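Local coordinates for putative calcium binding protein (Streptomyces coelicolor, PDB 3AKB) that binds calcium ions through EF-hand loops and probably takes part in calcium-mediated regulation in Streptomyces coelicolor, at residues A7-T12 with R160-P165; G28-M33 with A48-A53; A55-L60 with Q70-E75. The protein carries 2 engineered substitutions. All blocks are in the same frame, centred on the assembly; numbering follows the deposited sequence.

Contact 1 (A7-T12 with R160-P165); sequences AARFTT and RYFTVP
Arg9 and Tyr161 are brought together by two torsions: the Arg9 chain bends at chi2 (71°), which carries CD over one face of the Tyr161 ring, while Tyr161 holds CG anti to its backbone N (chi1 176°). The guanidinium then lies almost flat over the same face of the phenol ring, with the planes 16° apart. The two centres are 4.5 Å apart and offset, with Arg9 NE and CZ closest to CE1, so the cation-pi contact is off-centre. Arg9 CD sits more squarely above the same ring, 4.3 Å from its centroid, in a CH-pi contact. The arginine also grips the backbone of the residue it stacks on: NE gives Tyr161 O a nearly straight hydrogen bond of 2.7 Å in the guanidinium plane, and NH2 adds a weak one. Water 1 links NH2 to Arg160 O, and NH1 bonds to Arg5 O one helical turn back, so every guanidinium nitrogen has a partner and the group is hardly free to turn. The positive group would probably be favoured by Tyr161 O, at the C-terminal end of helix 151-161. At the far end of the ring, Tyr161 OH and Thr12 OG1 share a 2.8 Å hydrogen bond. The aliphatic part of Arg9 is wedged between apolar groups, with CG 3.6 Å from Phe162 CD1 and CD 3.7 Å from Val164 CG2. Phe162 CZ meets the methyl CG2 of Thr12 near the ring plane, and the Phe162 ring stacks on Phe13. Val164 also packs on Tyr2, Arg5 and Ile6. The contact thus sets the incoming helix of the first EF-hand against the end of the outgoing helix of the last, joining the two termini of a chain built of four EF-hand helix-loop-helix units.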
# COMPACT_ATOMS: atom_id res chain seq x y z
N ALA A 7 15.09 1.85 2.85
CA ALA A 7 14.90 0.44 3.19
C ALA A 7 13.49 0.16 3.74
O ALA A 7 12.90 -0.89 3.45
CB ALA A 7 15.95 -0.02 4.18
N ALA A 8 12.96 1.09 4.53
CA ALA A 8 11.61 0.98 5.05
C ALA A 8 10.56 0.94 3.94
O ALA A 8 9.60 0.18 4.01
CB ALA A 8 11.32 2.12 6.04
N ARG A 9 10.72 1.79 2.92
CA ARG A 9 9.79 1.82 1.79
C ARG A 9 9.90 0.53 0.98
O ARG A 9 8.88 -0.04 0.58
CB ARG A 9 10.01 3.07 0.92
CG ARG A 9 9.28 4.34 1.41
CD ARG A 9 9.90 4.87 2.67
NE ARG A 9 9.28 6.10 3.15
CZ ARG A 9 9.71 6.75 4.23
NH1 ARG A 9 10.74 6.27 4.90
NH2 ARG A 9 9.07 7.85 4.66
N PHE A 10 11.12 0.06 0.77
CA PHE A 10 11.31 -1.22 0.10
C PHE A 10 10.62 -2.37 0.82
O PHE A 10 9.96 -3.19 0.19
CB PHE A 10 12.81 -1.53 -0.09
CG PHE A 10 13.06 -2.78 -0.91
CD1 PHE A 10 12.97 -2.74 -2.29
CD2 PHE A 10 13.36 -3.98 -0.29
CE1 PHE A 10 13.18 -3.90 -3.06
CE2 PHE A 10 13.57 -5.15 -1.05
CZ PHE A 10 13.48 -5.08 -2.44
N THR A 11 10.82 -2.45 2.13
CA THR A 11 10.22 -3.48 2.97
C THR A 11 8.69 -3.48 2.87
O THR A 11 8.06 -4.55 2.87
CB THR A 11 10.67 -3.32 4.45
OG1 THR A 11 12.10 -3.43 4.53
CG2 THR A 11 10.05 -4.39 5.35
N THR A 12 8.08 -2.30 2.78
CA THR A 12 6.64 -2.19 2.69
C THR A 12 6.17 -2.90 1.41
O THR A 12 5.15 -3.58 1.42
CB THR A 12 6.18 -0.71 2.68
OG1 THR A 12 6.55 -0.10 3.93
CG2 THR A 12 4.67 -0.62 2.49
N ARG A 160 2.87 10.82 0.11
CA ARG A 160 3.89 11.34 1.01
C ARG A 160 4.82 10.24 1.54
O ARG A 160 6.05 10.42 1.58
CB ARG A 160 3.25 12.07 2.20
CG ARG A 160 2.69 13.46 1.89
CD ARG A 160 2.01 14.07 3.12
NE ARG A 160 0.85 13.28 3.55
CZ ARG A 160 -0.14 13.74 4.32
NH1 ARG A 160 -0.11 14.99 4.78
NH2 ARG A 160 -1.15 12.96 4.65
N TYR A 161 4.25 9.12 1.97
CA TYR A 161 5.07 8.03 2.52
C TYR A 161 6.09 7.54 1.48
O TYR A 161 7.24 7.25 1.86
CB TYR A 161 4.21 6.86 3.02
CG TYR A 161 5.03 5.69 3.50
CD1 TYR A 161 5.74 5.74 4.70
CD2 TYR A 161 5.13 4.53 2.74
CE1 TYR A 161 6.52 4.65 5.12
CE2 TYR A 161 5.89 3.43 3.17
CZ TYR A 161 6.58 3.51 4.34
OH TYR A 161 7.33 2.43 4.75
N PHE A 162 5.70 7.46 0.21
CA PHE A 162 6.63 7.00 -0.84
C PHE A 162 7.50 8.12 -1.47
O PHE A 162 8.22 7.91 -2.48
CB PHE A 162 5.92 6.08 -1.85
CG PHE A 162 5.55 4.73 -1.27
CD1 PHE A 162 6.55 3.82 -0.93
CD2 PHE A 162 4.23 4.39 -0.98
CE1 PHE A 162 6.24 2.57 -0.36
CE2 PHE A 162 3.91 3.15 -0.43
CZ PHE A 162 4.92 2.24 -0.11
N THR A 163 7.44 9.30 -0.84
CA THR A 163 8.36 10.39 -1.09
C THR A 163 9.42 10.35 0.01
O THR A 163 9.25 10.93 1.09
CB THR A 163 7.63 11.74 -1.09
OG1 THR A 163 6.61 11.72 -2.08
CG2 THR A 163 8.59 12.89 -1.38
N VAL A 164 10.50 9.64 -0.26
CA VAL A 164 11.54 9.50 0.74
C VAL A 164 12.30 10.83 0.79
O VAL A 164 12.95 11.22 -0.18
CB VAL A 164 12.49 8.35 0.40
CG1 VAL A 164 13.55 8.24 1.47
CG2 VAL A 164 11.71 7.03 0.25
N PRO A 165 12.19 11.57 1.91
CA PRO A 165 12.80 12.90 1.91
C PRO A 165 14.32 12.77 1.92
O PRO A 165 14.85 11.82 2.51
CB PRO A 165 12.29 13.53 3.20
CG PRO A 165 11.92 12.40 4.07
CD PRO A 165 11.54 11.25 3.19
O HOH W 1 7.31 10.16 3.98

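Contact 2 (G28-M33 with A48-A53); sequences GAAKAM and ALYGGA. Engineered in segment 28-33: Met33 (natural residue Leu).
Ala30 and Tyr50 mark the closest backbone approach of two nearly antiparallel helical segments, whose axes pass 9.3 Å apart at 154°. The small Ala30 side chain points at the facing helix, and its CB rests over one face of the Tyr50 ring, 4.1 Å from the centroid, in a CH-pi contact. Leu49 comes in on the same alanine: its CD2 lies 3.6 Å from Ala30 O and also touches Ala30 CB, while Ala53 CB lies 4.2 Å from Ala30 CB. Tyr50 CG stands anti to its own carbonyl carbon (chi1 -82°); from there the ring extends toward 28-33 and its OH lies 3.3 Å from Lys31 CB. The rest of the lysine chain bends away at chi3. An alanine in place of Tyr50 would probably leave Ala30 CB without its aromatic cover and open a gap beside Lys31. Met33, an engineered residue, lies roughly perpendicular to Leu49, SD to CD2 4.0 Å. Beyond the pair lies helix 89-107, where Met33 packs on Ala103, Val106 and Ala107 and Leu49 on Phe99; Tyr50 also touches Ser27 and Leu34 on helix 23-37 itself, and Ala41 in the connecting loop.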
# COMPACT_ATOMS: atom_id res chain seq x y z
N GLY A 28 -0.23 -11.32 -2.42
CA GLY A 28 -0.19 -11.86 -1.06
C GLY A 28 -0.74 -10.86 -0.04
O GLY A 28 -1.42 -11.25 0.94
N ALA A 29 -0.46 -9.57 -0.28
CA ALA A 29 -0.98 -8.48 0.53
C ALA A 29 -2.51 -8.43 0.40
O ALA A 29 -3.21 -8.29 1.41
CB ALA A 29 -0.33 -7.13 0.14
N ALA A 30 -3.02 -8.51 -0.82
CA ALA A 30 -4.44 -8.53 -1.03
C ALA A 30 -5.06 -9.73 -0.33
O ALA A 30 -6.09 -9.59 0.35
CB ALA A 30 -4.73 -8.55 -2.53
N LYS A 31 -4.43 -10.90 -0.44
CA LYS A 31 -4.96 -12.11 0.20
C LYS A 31 -5.06 -11.90 1.72
O LYS A 31 -6.07 -12.23 2.36
CB LYS A 31 -4.04 -13.31 -0.10
CG LYS A 31 -4.54 -14.59 0.52
CD LYS A 31 -3.64 -15.77 0.18
CE LYS A 31 -4.15 -16.52 -1.01
NZ LYS A 31 -3.77 -17.98 -0.95
N ALA A 32 -4.02 -11.31 2.30
CA ALA A 32 -3.97 -11.18 3.76
C ALA A 32 -5.01 -10.17 4.24
O ALA A 32 -5.64 -10.36 5.29
CB ALA A 32 -2.55 -10.78 4.22
N MET A 33 -5.23 -9.11 3.47
CA MET A 33 -6.23 -8.13 3.88
C MET A 33 -7.64 -8.72 3.79
O MET A 33 -8.47 -8.50 4.66
CB MET A 33 -6.17 -6.84 3.04
CG MET A 33 -6.99 -5.73 3.64
SD MET A 33 -7.45 -4.35 2.48
CE MET A 33 -8.48 -3.42 3.68
N ALA A 48 -12.10 -6.72 -6.85
CA ALA A 48 -11.64 -5.35 -7.03
C ALA A 48 -10.31 -5.14 -6.30
O ALA A 48 -9.49 -4.39 -6.79
CB ALA A 48 -12.69 -4.34 -6.55
N LEU A 49 -10.11 -5.78 -5.15
CA LEU A 49 -8.84 -5.63 -4.44
C LEU A 49 -7.68 -6.27 -5.19
O LEU A 49 -6.63 -5.66 -5.34
CB LEU A 49 -8.91 -6.16 -3.01
CG LEU A 49 -7.71 -5.74 -2.15
CD1 LEU A 49 -7.79 -4.25 -1.84
CD2 LEU A 49 -7.67 -6.56 -0.89
N TYR A 50 -7.87 -7.49 -5.69
CA TYR A 50 -6.81 -8.11 -6.51
C TYR A 50 -6.54 -7.30 -7.76
O TYR A 50 -5.38 -7.11 -8.11
CB TYR A 50 -7.20 -9.55 -6.87
CG TYR A 50 -6.91 -10.54 -5.79
CD1 TYR A 50 -5.59 -10.86 -5.48
CD2 TYR A 50 -7.93 -11.17 -5.07
CE1 TYR A 50 -5.28 -11.79 -4.48
CE2 TYR A 50 -7.65 -12.11 -4.07
CZ TYR A 50 -6.31 -12.42 -3.78
OH TYR A 50 -5.98 -13.34 -2.81
N GLY A 51 -7.57 -6.82 -8.43
CA GLY A 51 -7.36 -5.99 -9.61
C GLY A 51 -6.56 -4.73 -9.30
O GLY A 51 -5.64 -4.35 -10.04
N GLY A 52 -6.90 -4.07 -8.19
CA GLY A 52 -6.17 -2.86 -7.83
C GLY A 52 -4.73 -3.15 -7.44
O GLY A 52 -3.83 -2.39 -7.78
N ALA A 53 -4.51 -4.27 -6.75
CA ALA A 53 -3.17 -4.66 -6.34
C ALA A 53 -2.31 -4.95 -7.57
O ALA A 53 -1.15 -4.55 -7.61
CB ALA A 53 -3.21 -5.87 -5.44

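Contact 3 (A55-L60 with Q70-E75); sequences ALWQGL and QRITRE. With CA (calcium ion), chain F.
Trp57 turns the benzene side of its indole toward 70-75, with Arg71 N at the ring edge near its plane, 4.4 Å from CH2. Gln70 O lies 3.6 Å from Trp57 CH2. Ile72 CD1 lies 3.6 Å from Trp57 CZ3, and both come in obliquely. Trp57 CG stands anti to the backbone N (chi1 156°), and chi2 then turns the ring toward the loop. Trp57 and Ile72 run alongside one another, pointing opposite ways, and the Ile72 tip is shared: CD1 also touches Leu60 CG at 3.7 Å, so one methyl fits between two side chains. Arg23, Phe26 and Ile21 pack on the indole too, and the helix contributes only carbon atoms of Trp57 and Leu60 to the contact. At the loop backbone, Arg71 O binds the calcium ion at 2.3 Å, with Asp65, Asp67, Asp69, Glu76 and water 2. Ile72 pairs by backbone hydrogen bonds with Ile21 of the other loop, while Thr73 occupies the N-cap of the next helix, the Thr73 backbone N bonding to OE1 of Glu76. This is the arrangement of paired EF-hands: the incoming helix packs on the hydrophobic residue just after the backbone ligand, in the short two-stranded sheet that couples two calcium loops.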
# COMPACT_ATOMS: atom_id res chain seq x y z
N ALA A 55 -2.71 -3.67 -10.56
CA ALA A 55 -2.45 -2.39 -11.22
C ALA A 55 -1.33 -1.62 -10.51
O ALA A 55 -0.52 -0.97 -11.16
CB ALA A 55 -3.73 -1.57 -11.27
N LEU A 56 -1.29 -1.71 -9.18
CA LEU A 56 -0.23 -1.03 -8.43
C LEU A 56 1.11 -1.68 -8.73
O LEU A 56 2.10 -0.98 -8.90
CB LEU A 56 -0.53 -1.01 -6.94
CG LEU A 56 0.45 -0.31 -5.99
CD1 LEU A 56 0.87 1.05 -6.53
CD2 LEU A 56 -0.21 -0.17 -4.64
N TRP A 57 1.15 -3.01 -8.75
CA TRP A 57 2.34 -3.72 -9.17
C TRP A 57 2.82 -3.21 -10.53
O TRP A 57 4.01 -2.92 -10.68
CB TRP A 57 2.06 -5.23 -9.22
CG TRP A 57 3.00 -5.94 -10.15
CD1 TRP A 57 2.68 -6.53 -11.35
CD2 TRP A 57 4.42 -6.11 -9.97
NE1 TRP A 57 3.81 -7.08 -11.92
CE2 TRP A 57 4.89 -6.83 -11.11
CE3 TRP A 57 5.34 -5.74 -8.97
CZ2 TRP A 57 6.24 -7.19 -11.26
CZ3 TRP A 57 6.69 -6.08 -9.14
CH2 TRP A 57 7.12 -6.80 -10.27
N GLN A 58 1.93 -3.13 -11.52
CA GLN A 58 2.35 -2.67 -12.85
C GLN A 58 2.87 -1.25 -12.79
O GLN A 58 3.82 -0.91 -13.50
CB GLN A 58 1.23 -2.76 -13.88
CG GLN A 58 0.76 -4.19 -14.15
CD GLN A 58 1.82 -5.16 -14.71
OE1 GLN A 58 1.59 -6.37 -14.80
NE2 GLN A 58 3.00 -4.64 -15.07
N GLY A 59 2.28 -0.43 -11.94
CA GLY A 59 2.75 0.96 -11.79
C GLY A 59 4.16 0.99 -11.23
O GLY A 59 5.00 1.76 -11.69
N LEU A 60 4.42 0.15 -10.23
CA LEU A 60 5.76 0.15 -9.65
C LEU A 60 6.78 -0.46 -10.59
O LEU A 60 7.89 0.07 -10.75
CB LEU A 60 5.76 -0.55 -8.28
CG LEU A 60 7.08 -0.47 -7.50
CD1 LEU A 60 7.49 0.98 -7.21
CD2 LEU A 60 7.02 -1.29 -6.23
N GLN A 70 10.51 -8.66 -14.35
CA GLN A 70 9.32 -8.71 -13.48
C GLN A 70 9.64 -9.12 -12.03
O GLN A 70 8.83 -9.76 -11.33
CB GLN A 70 8.22 -9.57 -14.16
CG GLN A 70 7.73 -8.91 -15.46
CD GLN A 70 6.83 -9.80 -16.32
OE1 GLN A 70 6.63 -10.98 -16.03
NE2 GLN A 70 6.31 -9.22 -17.39
N ARG A 71 10.86 -8.77 -11.61
CA ARG A 71 11.31 -8.76 -10.22
C ARG A 71 11.95 -7.38 -10.06
O ARG A 71 12.70 -6.90 -10.95
CB ARG A 71 12.38 -9.83 -9.95
CG ARG A 71 11.88 -11.28 -10.03
CD ARG A 71 13.00 -12.25 -9.68
NE ARG A 71 13.96 -12.28 -10.76
CZ ARG A 71 13.95 -13.20 -11.71
NH1 ARG A 71 13.03 -14.15 -11.69
NH2 ARG A 71 14.86 -13.17 -12.68
N ILE A 72 11.64 -6.70 -8.96
CA ILE A 72 12.31 -5.43 -8.66
C ILE A 72 13.28 -5.69 -7.52
O ILE A 72 12.87 -5.96 -6.39
CB ILE A 72 11.32 -4.35 -8.21
CG1 ILE A 72 10.26 -4.12 -9.30
CG2 ILE A 72 12.07 -3.05 -7.87
CD1 ILE A 72 9.02 -3.33 -8.80
N THR A 73 14.58 -5.64 -7.82
CA THR A 73 15.60 -5.86 -6.80
C THR A 73 15.74 -4.65 -5.88
O THR A 73 15.31 -3.54 -6.23
CB THR A 73 16.97 -6.17 -7.44
OG1 THR A 73 17.37 -5.06 -8.25
CG2 THR A 73 16.91 -7.41 -8.28
N ARG A 74 16.34 -4.88 -4.71
CA ARG A 74 16.75 -3.80 -3.82
C ARG A 74 17.52 -2.74 -4.60
O ARG A 74 17.21 -1.55 -4.50
CB ARG A 74 17.61 -4.37 -2.70
CG ARG A 74 17.63 -3.53 -1.42
CD ARG A 74 18.35 -4.28 -0.30
NE ARG A 74 17.61 -5.46 0.14
CZ ARG A 74 16.69 -5.46 1.10
NH1 ARG A 74 16.36 -4.33 1.71
NH2 ARG A 74 16.09 -6.60 1.44
N GLU A 75 18.49 -3.17 -5.41
CA GLU A 75 19.30 -2.24 -6.20
C GLU A 75 18.48 -1.40 -7.17
O GLU A 75 18.66 -0.17 -7.25
CB GLU A 75 20.43 -2.99 -6.93
CG GLU A 75 21.61 -2.13 -7.36
CD GLU A 75 22.41 -1.54 -6.20
OE1 GLU A 75 22.12 -1.85 -5.02
OE2 GLU A 75 23.35 -0.76 -6.47
CA CA F . 14.27 -6.40 -12.51
O HOH W 2 16.19 -7.78 -11.65

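Contacts 2 and 3 are mostly buried and both draw on helix 44-64, contact 2 through its earlier part and contact 3 further along, where it runs toward a calcium loop. Contact 1 is only partly buried and lies about 20 Å from contact 2, centre to centre, on the opposite side of the chain's centre. It mixes polar and apolar parts: a stacked guanidinium, hydrogen bonds and a bridging water beside Phe162 and Val164, whereas contact 2 relies on apolar and CH-pi packing alone. Contact 3 combines a hydrophobic side-chain core with a metal-bound backbone carbonyl. Contacts 1 and 3 meet where Phe10 packs against the backbone of Ile72 and Thr73 and against Arg74.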